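Local atomic coordinates of A-type flavoprotein (PDB entry 2Q9U), a protein that binds flavin mononucleotide and a mu-oxo-diiron centre and probably scavenges dioxygen in the parasite Giardia intestinalis. Residues T270-M273 / A274-L277; V289-M293 / T294-I298; N320-P324 / S325-A329; L388-Q391 / A392-G396. All blocks are in the same frame, centred on the assembly; numbering follows the deposited sequence.

All four contacts are local and lie in the flavodoxin-like part of the chain. Interactions 1 and 4 are turns of two helices, 269-283 and 386-409, that pack on each other. Interaction 1 is buried, whereas interaction 4 has a buried face and an exposed one. Interaction 2 turns the chain out of edge strand 287-292 and relies on backbone bonds and water. It touches interaction 1 through Glu292 and Leu290, and interaction 3 through Met293 and Ile298. Interaction 3 starts helix 324-336. FMN is bound at both interactions 1 and 3, by its phosphate at the first and its ring system at the second.

Interaction 1: T270-M273 / A274-L277; sequences THRM and ALAL. With FMN (flavin mononucleotide), chain F.
Leu275 meets two side chains of the preceding helical turn, His271 and Arg272. Its CD1 methyl lies 3.7 Å from NE2 of His271, and the two side chains approach at a slant. Leu275 CG is anti to its carbonyl carbon (chi1 -72°). This turns Leu275 CG back along the helix, to 3.7 Å from His271 O. The other ring nitrogen of His271, ND1, is hydrogen-bonded to Glu292, which should limit rotation of the imidazole. Arg272 bends at chi2 and crosses Leu275 at about a right angle, with NH1 3.7 Å from Leu275 CB.

Ala274 rests on backbone. Its CB is 3.2 Å from His271 O, and its N donates to Thr270 O at 3.0 Å. Met273 joins mainly through its main chain. Its O accepts from Leu277 N at 3.0 Å, in a nearly straight bond (170°). Its side chain folds at chi2 and chi3 and packs on Leu389 and Ala392 of helix 386-409.

The first turn also reaches the cofactor. Thr270 N donates to FMN O1P at 2.9 Å, and Thr270 OG1 donates to the same oxygen at 2.7 Å. The helix start may add a favourable field for the anion. A phosphate held at the N-terminal end of the helix that follows strand 258-263, the first strand of the flavodoxin-like domain, is typical of this fold.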
# COMPACT_ATOMS: atom_id res chain seq x y z
N THR A 270 -9.46 16.30 15.53
CA THR A 270 -8.88 17.31 14.63
C THR A 270 -9.55 17.21 13.24
O THR A 270 -9.81 18.23 12.57
CB THR A 270 -7.33 17.20 14.49
OG1 THR A 270 -6.72 17.27 15.79
CG2 THR A 270 -6.79 18.36 13.65
N HIS A 271 -9.82 15.98 12.82
CA HIS A 271 -10.60 15.73 11.59
C HIS A 271 -12.01 16.35 11.61
O HIS A 271 -12.42 17.00 10.64
CB HIS A 271 -10.69 14.24 11.30
CG HIS A 271 -11.46 13.93 10.06
ND1 HIS A 271 -10.87 13.89 8.82
CD2 HIS A 271 -12.79 13.72 9.86
CE1 HIS A 271 -11.79 13.64 7.90
NE2 HIS A 271 -12.96 13.54 8.51
N ARG A 272 -12.77 16.16 12.69
CA ARG A 272 -14.12 16.74 12.77
C ARG A 272 -14.09 18.28 12.77
O ARG A 272 -14.93 18.93 12.14
CB ARG A 272 -14.87 16.26 14.01
CG ARG A 272 -16.30 16.83 14.13
CD ARG A 272 -17.21 16.16 13.09
NE ARG A 272 -18.54 16.78 12.93
CZ ARG A 272 -18.80 17.92 12.28
NH1 ARG A 272 -17.83 18.67 11.76
NH2 ARG A 272 -20.06 18.32 12.18
N MET A 273 -13.12 18.87 13.46
CA MET A 273 -12.97 20.32 13.42
C MET A 273 -12.64 20.78 12.00
O MET A 273 -13.11 21.84 11.54
CB MET A 273 -11.92 20.80 14.39
CG MET A 273 -12.30 20.61 15.82
SD MET A 273 -13.42 21.92 16.33
CE MET A 273 -12.18 23.19 16.63
N ALA A 274 -11.81 20.00 11.31
CA ALA A 274 -11.46 20.27 9.91
C ALA A 274 -12.70 20.33 9.05
O ALA A 274 -12.80 21.21 8.19
CB ALA A 274 -10.47 19.22 9.35
N LEU A 275 -13.64 19.40 9.28
CA LEU A 275 -14.87 19.40 8.48
C LEU A 275 -15.71 20.67 8.71
O LEU A 275 -16.31 21.21 7.78
CB LEU A 275 -15.72 18.14 8.76
CG LEU A 275 -15.21 16.80 8.23
CD1 LEU A 275 -16.02 15.64 8.85
CD2 LEU A 275 -15.29 16.76 6.68
N ALA A 276 -15.79 21.12 9.96
CA ALA A 276 -16.54 22.35 10.28
C ALA A 276 -15.88 23.58 9.62
O ALA A 276 -16.57 24.44 9.06
CB ALA A 276 -16.63 22.56 11.82
N LEU A 277 -14.56 23.65 9.71
CA LEU A 277 -13.81 24.71 9.05
C LEU A 277 -14.09 24.71 7.54
O LEU A 277 -14.27 25.76 6.92
CB LEU A 277 -12.31 24.57 9.32
CG LEU A 277 -11.46 25.73 8.79
CD1 LEU A 277 -10.59 26.29 9.89
CD2 LEU A 277 -10.59 25.29 7.66
N1 FMN F . -0.74 15.43 23.79
C2 FMN F . 0.15 16.40 24.16
O2 FMN F . -0.27 17.49 24.58
N3 FMN F . 1.50 16.15 24.09
C4 FMN F . 1.99 14.94 23.62
O4 FMN F . 3.21 14.84 23.46
C4A FMN F . 1.08 13.94 23.22
N5 FMN F . 1.50 12.70 22.77
C5A FMN F . 0.55 11.75 22.41
C6 FMN F . 0.95 10.49 21.95
C7 FMN F . 0.01 9.52 21.57
C7M FMN F . 0.50 8.12 21.28
C8 FMN F . -1.35 9.80 21.66
C8M FMN F . -2.40 8.83 21.17
C9 FMN F . -1.76 11.05 22.13
C9A FMN F . -0.82 12.03 22.50
N10 FMN F . -1.24 13.28 22.95
C10 FMN F . -0.30 14.21 23.33
C1' FMN F . -2.69 13.64 23.07
C2' FMN F . -3.32 13.96 21.72
O2' FMN F . -2.81 15.15 21.15
C3' FMN F . -4.83 13.97 21.97
O3' FMN F . -5.24 12.62 22.12
C4' FMN F . -5.66 14.60 20.87
O4' FMN F . -6.99 14.78 21.33
C5' FMN F . -5.70 13.72 19.62
O5' FMN F . -6.29 14.45 18.56
P FMN F . -7.06 13.65 17.42
O1P FMN F . -7.22 14.63 16.27
O2P FMN F . -6.21 12.48 17.04
O3P FMN F . -8.42 13.17 17.91

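Interaction 2: V289-M293 / T294-I298; sequences VLLEM and TSSDI
Ser295 N donates to Glu292 O at 2.8 Å and closes a beta turn, close to type I, at the end of strand 287-292. This strand is an edge of the parallel sheet in the flavodoxin-like fold. A weak bond from Ser296 N to Met293 O, 3.5 Å long, follows one residue on.

Water 1 links the turn to the strand. It accepts from Glu292 N at 2.9 Å and is also hydrogen-bonded to Ser295 OG at 2.8 Å. Water 2 lies 2.7 Å from Glu292 OE2 and is hydrogen-bonded to it. Its approach to Thr294 OG1 is unusually short, so that link is doubtful. Glu292 and Thr294 lie side by side and point the same way, with Glu292 CG 3.8 Å from Thr294 OG1. The other carboxylate oxygen of Glu292, OE1, is taken up by His271 of helix 269-283.

Beyond the turn, Asp297 is the N-cap of helix 298-306 and forms a salt bridge with Lys300. Ser295 O also receives a weak hydrogen bond from Arg28 of the second subunit.

Packing completes the contact. Leu291 CD2 approaches Ser296 OG at 3.8 Å. Met293 has CG anti to its carbonyl carbon (chi1 -62°) and then bends at chi2 and chi3. This folds the chain over toward the capping residue, and its CE methyl stops 4.1 Å from Ile298 CG2.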
# COMPACT_ATOMS: atom_id res chain seq x y z
N VAL A 289 -11.16 21.36 -0.38
CA VAL A 289 -10.57 20.03 -0.49
C VAL A 289 -9.97 19.72 0.89
O VAL A 289 -9.27 20.54 1.47
CB VAL A 289 -9.47 20.01 -1.62
CG1 VAL A 289 -8.68 18.68 -1.64
CG2 VAL A 289 -10.09 20.27 -2.99
N LEU A 290 -10.27 18.53 1.41
CA LEU A 290 -9.64 18.05 2.62
C LEU A 290 -8.71 16.90 2.26
O LEU A 290 -9.14 15.94 1.62
CB LEU A 290 -10.72 17.58 3.63
CG LEU A 290 -10.23 16.99 4.98
CD1 LEU A 290 -11.27 17.29 6.02
CD2 LEU A 290 -9.98 15.48 4.93
N LEU A 291 -7.46 17.01 2.69
CA LEU A 291 -6.44 15.99 2.44
C LEU A 291 -5.92 15.49 3.77
O LEU A 291 -5.24 16.24 4.47
CB LEU A 291 -5.27 16.59 1.62
CG LEU A 291 -5.58 17.16 0.25
CD1 LEU A 291 -4.28 17.63 -0.40
CD2 LEU A 291 -6.26 16.08 -0.62
N GLU A 292 -6.22 14.24 4.12
CA GLU A 292 -5.68 13.66 5.34
C GLU A 292 -4.56 12.69 5.00
O GLU A 292 -4.73 11.83 4.13
CB GLU A 292 -6.77 12.94 6.13
CG GLU A 292 -6.35 12.56 7.56
CD GLU A 292 -7.51 12.76 8.55
OE1 GLU A 292 -8.29 13.74 8.38
OE2 GLU A 292 -7.63 11.94 9.49
N MET A 293 -3.43 12.81 5.70
CA MET A 293 -2.20 12.17 5.22
C MET A 293 -2.28 10.64 5.23
O MET A 293 -1.62 10.00 4.43
CB MET A 293 -0.94 12.67 5.94
CG MET A 293 -0.68 14.19 5.74
SD MET A 293 -0.65 14.70 3.99
CE MET A 293 0.80 13.95 3.30
N THR A 294 -3.11 10.08 6.10
CA THR A 294 -3.34 8.62 6.04
C THR A 294 -4.06 8.12 4.77
O THR A 294 -4.07 6.91 4.50
CB THR A 294 -4.09 8.12 7.26
OG1 THR A 294 -5.29 8.88 7.45
CG2 THR A 294 -3.20 8.20 8.51
N SER A 295 -4.68 9.02 4.00
CA SER A 295 -5.33 8.64 2.74
C SER A 295 -4.91 9.54 1.58
O SER A 295 -5.58 9.55 0.55
CB SER A 295 -6.85 8.65 2.89
OG SER A 295 -7.28 9.86 3.49
N SER A 296 -3.82 10.27 1.73
CA SER A 296 -3.36 11.15 0.66
C SER A 296 -1.86 10.98 0.54
O SER A 296 -1.29 10.03 1.08
CB SER A 296 -3.77 12.61 0.95
OG SER A 296 -3.57 13.43 -0.20
N ASP A 297 -1.21 11.85 -0.20
CA ASP A 297 0.22 11.76 -0.34
C ASP A 297 0.74 13.14 -0.67
O ASP A 297 -0.05 14.03 -1.02
CB ASP A 297 0.60 10.71 -1.38
CG ASP A 297 0.01 11.01 -2.76
OD1 ASP A 297 0.31 12.09 -3.30
OD2 ASP A 297 -0.73 10.15 -3.30
N ILE A 298 2.05 13.32 -0.56
CA ILE A 298 2.63 14.66 -0.71
C ILE A 298 2.43 15.17 -2.16
O ILE A 298 2.39 16.37 -2.39
CB ILE A 298 4.15 14.67 -0.31
CG1 ILE A 298 4.94 13.61 -1.12
CG2 ILE A 298 4.31 14.51 1.24
CD1 ILE A 298 6.47 13.75 -1.04
O HOH W 1 -7.50 12.40 2.35
O HOH W 2 -5.82 9.90 9.67

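Interaction 3: N320-P324 / S325-A329; sequences NTMMP and SVAAA. With FMN (flavin mononucleotide), chain F; NO3 (nitrate ion), chain D.
Met323 and Ala327 mark a local contact at the start of helix 324-336, where the loop after strand 310-314 runs into the helix. Met323 is the N-cap residue. Its O accepts from Ala327 N at 3.1 Å, in a nearly straight bond (165°) with the donor in the carbonyl plane. Val326 N adds a weak bond to the same oxygen. The next carbonyl, Pro324 O, accepts from Ala328 N at 2.9 Å. Proline suits this first turn, where a residue needs no N-H for a helical bond.

Met322 supplies the side-chain packing. Its CG stands between the backbone N and the carbonyl carbon (chi1 67°), and the chain is extended at chi2 and bends at chi3. This lays Met322 SD alongside the first turn, 3.5 Å from Ala327 N. Met322 SD is also 4.0 Å from Ala327 CB and 4.1 Å from Val326 CG1. Met322 also packs on Ala356 and Ile360 of helix 356-367, and its O accepts from Asn331 of the third subunit.

The helix start holds a nitrate ion, probably from the crystallisation liquor. Ser325 N donates to nitrate O3 at 2.9 Å, and Pro324 CD lies 3.3 Å from that oxygen. The helix dipole may favour the anion. Ser325 OG is hydrogen-bonded to Asp264.

Earlier in the same loop, Asn320 N donates to FMN O4 at 2.8 Å. A loop between strand and helix that offers a backbone N-H to the isoalloxazine O4 is characteristic of the flavodoxin-like FMN site.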
# COMPACT_ATOMS: atom_id res chain seq x y z
N ASN A 320 5.15 15.97 21.74
CA ASN A 320 5.63 17.36 21.85
C ASN A 320 5.86 18.06 20.52
O ASN A 320 6.52 19.11 20.49
CB ASN A 320 6.89 17.44 22.72
CG ASN A 320 6.65 16.93 24.13
OD1 ASN A 320 5.74 17.39 24.81
ND2 ASN A 320 7.48 15.97 24.57
N THR A 321 5.33 17.51 19.44
CA THR A 321 5.42 18.19 18.15
C THR A 321 4.24 17.84 17.25
O THR A 321 3.24 17.30 17.73
CB THR A 321 6.82 17.95 17.48
OG1 THR A 321 6.92 18.74 16.30
CG2 THR A 321 7.07 16.45 17.17
N MET A 322 4.32 18.18 15.97
CA MET A 322 3.27 17.80 15.01
C MET A 322 3.50 16.36 14.55
O MET A 322 4.58 15.81 14.71
CB MET A 322 3.28 18.73 13.78
CG MET A 322 4.55 18.57 12.93
SD MET A 322 4.61 19.66 11.50
CE MET A 322 5.19 21.22 12.26
N MET A 323 2.47 15.75 13.97
CA MET A 323 2.62 14.38 13.45
C MET A 323 3.66 14.38 12.31
O MET A 323 3.72 15.35 11.53
CB MET A 323 1.27 13.83 12.99
CG MET A 323 0.31 13.56 14.19
SD MET A 323 -1.27 12.83 13.69
CE MET A 323 -0.72 11.17 13.26
N PRO A 324 4.51 13.30 12.23
CA PRO A 324 5.56 13.20 11.21
C PRO A 324 5.02 13.41 9.79
O PRO A 324 5.70 14.04 8.97
CB PRO A 324 6.08 11.76 11.38
CG PRO A 324 5.85 11.48 12.88
CD PRO A 324 4.51 12.12 13.13
N SER A 325 3.81 12.91 9.49
CA SER A 325 3.22 13.03 8.13
C SER A 325 3.00 14.51 7.74
O SER A 325 3.19 14.93 6.57
CB SER A 325 1.91 12.25 8.04
OG SER A 325 0.96 12.76 8.97
N VAL A 326 2.63 15.31 8.73
CA VAL A 326 2.41 16.74 8.49
C VAL A 326 3.75 17.48 8.34
O VAL A 326 3.86 18.40 7.51
CB VAL A 326 1.47 17.35 9.57
CG1 VAL A 326 1.24 18.88 9.39
CG2 VAL A 326 0.13 16.63 9.55
N ALA A 327 4.76 17.09 9.12
CA ALA A 327 6.16 17.59 8.91
C ALA A 327 6.65 17.29 7.47
O ALA A 327 7.30 18.13 6.82
CB ALA A 327 7.13 16.97 9.95
N ALA A 328 6.32 16.11 6.97
CA ALA A 328 6.74 15.77 5.60
C ALA A 328 6.03 16.68 4.60
O ALA A 328 6.66 17.25 3.70
CB ALA A 328 6.49 14.29 5.30
N ALA A 329 4.71 16.86 4.80
CA ALA A 329 3.90 17.66 3.86
C ALA A 329 4.40 19.10 3.86
O ALA A 329 4.55 19.70 2.80
CB ALA A 329 2.43 17.59 4.20
N1 FMN F . -0.74 15.43 23.79
C2 FMN F . 0.15 16.40 24.16
O2 FMN F . -0.27 17.49 24.58
N3 FMN F . 1.50 16.15 24.09
C4 FMN F . 1.99 14.94 23.62
O4 FMN F . 3.21 14.84 23.46
C4A FMN F . 1.08 13.94 23.22
N5 FMN F . 1.50 12.70 22.77
C5A FMN F . 0.55 11.75 22.41
C6 FMN F . 0.95 10.49 21.95
C7 FMN F . 0.01 9.52 21.57
C7M FMN F . 0.50 8.12 21.28
C8 FMN F . -1.35 9.80 21.66
C8M FMN F . -2.40 8.83 21.17
C9 FMN F . -1.76 11.05 22.13
C9A FMN F . -0.82 12.03 22.50
N10 FMN F . -1.24 13.28 22.95
C10 FMN F . -0.30 14.21 23.33
C1' FMN F . -2.69 13.64 23.07
C2' FMN F . -3.32 13.96 21.72
O2' FMN F . -2.81 15.15 21.15
C3' FMN F . -4.83 13.97 21.97
O3' FMN F . -5.24 12.62 22.12
C4' FMN F . -5.66 14.60 20.87
O4' FMN F . -6.99 14.78 21.33
C5' FMN F . -5.70 13.72 19.62
O5' FMN F . -6.29 14.45 18.56
P FMN F . -7.06 13.65 17.42
O1P FMN F . -7.22 14.63 16.27
O2P FMN F . -6.21 12.48 17.04
O3P FMN F . -8.42 13.17 17.91
N NO3 D . 2.42 9.70 11.04
O1 NO3 D . 3.23 9.13 10.04
O2 NO3 D . 1.86 8.88 12.02
O3 NO3 D . 2.16 11.06 11.06

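Interaction 4: L388-Q391 / A392-G396; sequences LLEQ and AYNAG
Glu390 and Asn394 lie side by side on one face of helix 386-409 and point the same way. The carboxylate and amide planes are 27° apart. The touch itself is aliphatic to amide, with Glu390 CG 4.0 Å from Asn394 ND2. Asn394 has CG anti to its carbonyl carbon (chi1 -67°), which folds the amide back over the previous turn. Asn394 CG thus comes to 3.3 Å from Glu390 O. That carbonyl is bonded to the main chain instead, accepting from Asn394 N at 2.9 Å.

Tyr393 leaves the helix in another direction. Only its start meets the earlier turn, where CB is 3.4 Å from Leu389 O, while the ring extends away to Ser283 of helix 269-283 and Lys6 of the second subunit. Tyr393 N donates to the same Leu389 O at 2.8 Å.

These are alpha-helical i to i+4 pairs in the last helix of the flavodoxin-like fold, which packs beside helix 269-283. Ala392 faces that helix and touches Ala276. Ala392 CB sits 3.5 Å from Leu389 O. Leu389 lies against Arg272 of the same neighbour and Tyr7 of the second subunit. Leu388 packs on Ile378 and Phe380 of strand 378-381.

Gln391 is exposed and extended beyond CG. Its O accepts from Ala395 N at 2.9 Å. Ala395 CB rests 3.5 Å from this same Gln391 O and also packs on Ile378.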
# COMPACT_ATOMS: atom_id res chain seq x y z
N LEU A 388 -16.91 24.77 19.83
CA LEU A 388 -15.65 24.68 19.10
C LEU A 388 -15.86 24.47 17.59
O LEU A 388 -15.17 25.09 16.79
CB LEU A 388 -14.74 23.60 19.67
CG LEU A 388 -13.81 24.01 20.82
CD1 LEU A 388 -13.37 22.76 21.60
CD2 LEU A 388 -12.59 24.80 20.33
N LEU A 389 -16.80 23.60 17.21
CA LEU A 389 -17.17 23.44 15.80
C LEU A 389 -17.64 24.77 15.15
O LEU A 389 -17.30 25.08 14.00
CB LEU A 389 -18.28 22.39 15.65
CG LEU A 389 -17.91 20.96 16.09
CD1 LEU A 389 -19.11 20.05 15.93
CD2 LEU A 389 -16.73 20.44 15.24
N GLU A 390 -18.43 25.54 15.89
CA GLU A 390 -18.86 26.86 15.45
C GLU A 390 -17.68 27.81 15.26
O GLU A 390 -17.61 28.55 14.27
CB GLU A 390 -19.87 27.45 16.45
CG GLU A 390 -20.34 28.82 16.04
CD GLU A 390 -21.41 29.38 16.94
OE1 GLU A 390 -21.20 29.40 18.17
OE2 GLU A 390 -22.47 29.79 16.42
N GLN A 391 -16.73 27.78 16.20
CA GLN A 391 -15.53 28.60 16.08
C GLN A 391 -14.72 28.17 14.84
O GLN A 391 -14.17 29.02 14.11
CB GLN A 391 -14.70 28.50 17.37
CG GLN A 391 -13.42 29.28 17.33
CD GLN A 391 -12.64 29.20 18.63
OE1 GLN A 391 -12.97 28.41 19.51
NE2 GLN A 391 -11.59 30.02 18.75
N ALA A 392 -14.67 26.87 14.60
CA ALA A 392 -13.96 26.33 13.43
C ALA A 392 -14.64 26.79 12.15
O ALA A 392 -13.96 27.21 11.22
CB ALA A 392 -13.88 24.80 13.48
N TYR A 393 -15.96 26.70 12.13
CA TYR A 393 -16.78 27.14 10.99
C TYR A 393 -16.52 28.61 10.69
O TYR A 393 -16.33 28.98 9.53
CB TYR A 393 -18.27 26.89 11.25
CG TYR A 393 -19.20 27.33 10.12
CD1 TYR A 393 -19.64 28.66 10.02
CD2 TYR A 393 -19.63 26.41 9.17
CE1 TYR A 393 -20.51 29.04 8.97
CE2 TYR A 393 -20.49 26.78 8.15
CZ TYR A 393 -20.92 28.08 8.05
OH TYR A 393 -21.78 28.37 7.00
N ASN A 394 -16.53 29.44 11.75
CA ASN A 394 -16.26 30.87 11.58
C ASN A 394 -14.85 31.18 11.07
O ASN A 394 -14.67 32.07 10.23
CB ASN A 394 -16.55 31.65 12.87
CG ASN A 394 -18.03 31.65 13.23
OD1 ASN A 394 -18.92 31.43 12.38
ND2 ASN A 394 -18.31 31.87 14.50
N ALA A 395 -13.86 30.47 11.60
CA ALA A 395 -12.49 30.57 11.09
C ALA A 395 -12.42 30.19 9.61
O ALA A 395 -11.64 30.78 8.86
CB ALA A 395 -11.54 29.75 11.92
N GLY A 396 -13.26 29.24 9.19
CA GLY A 396 -13.33 28.82 7.78
C GLY A 396 -13.96 29.87 6.89
O GLY A 396 -13.49 30.13 5.79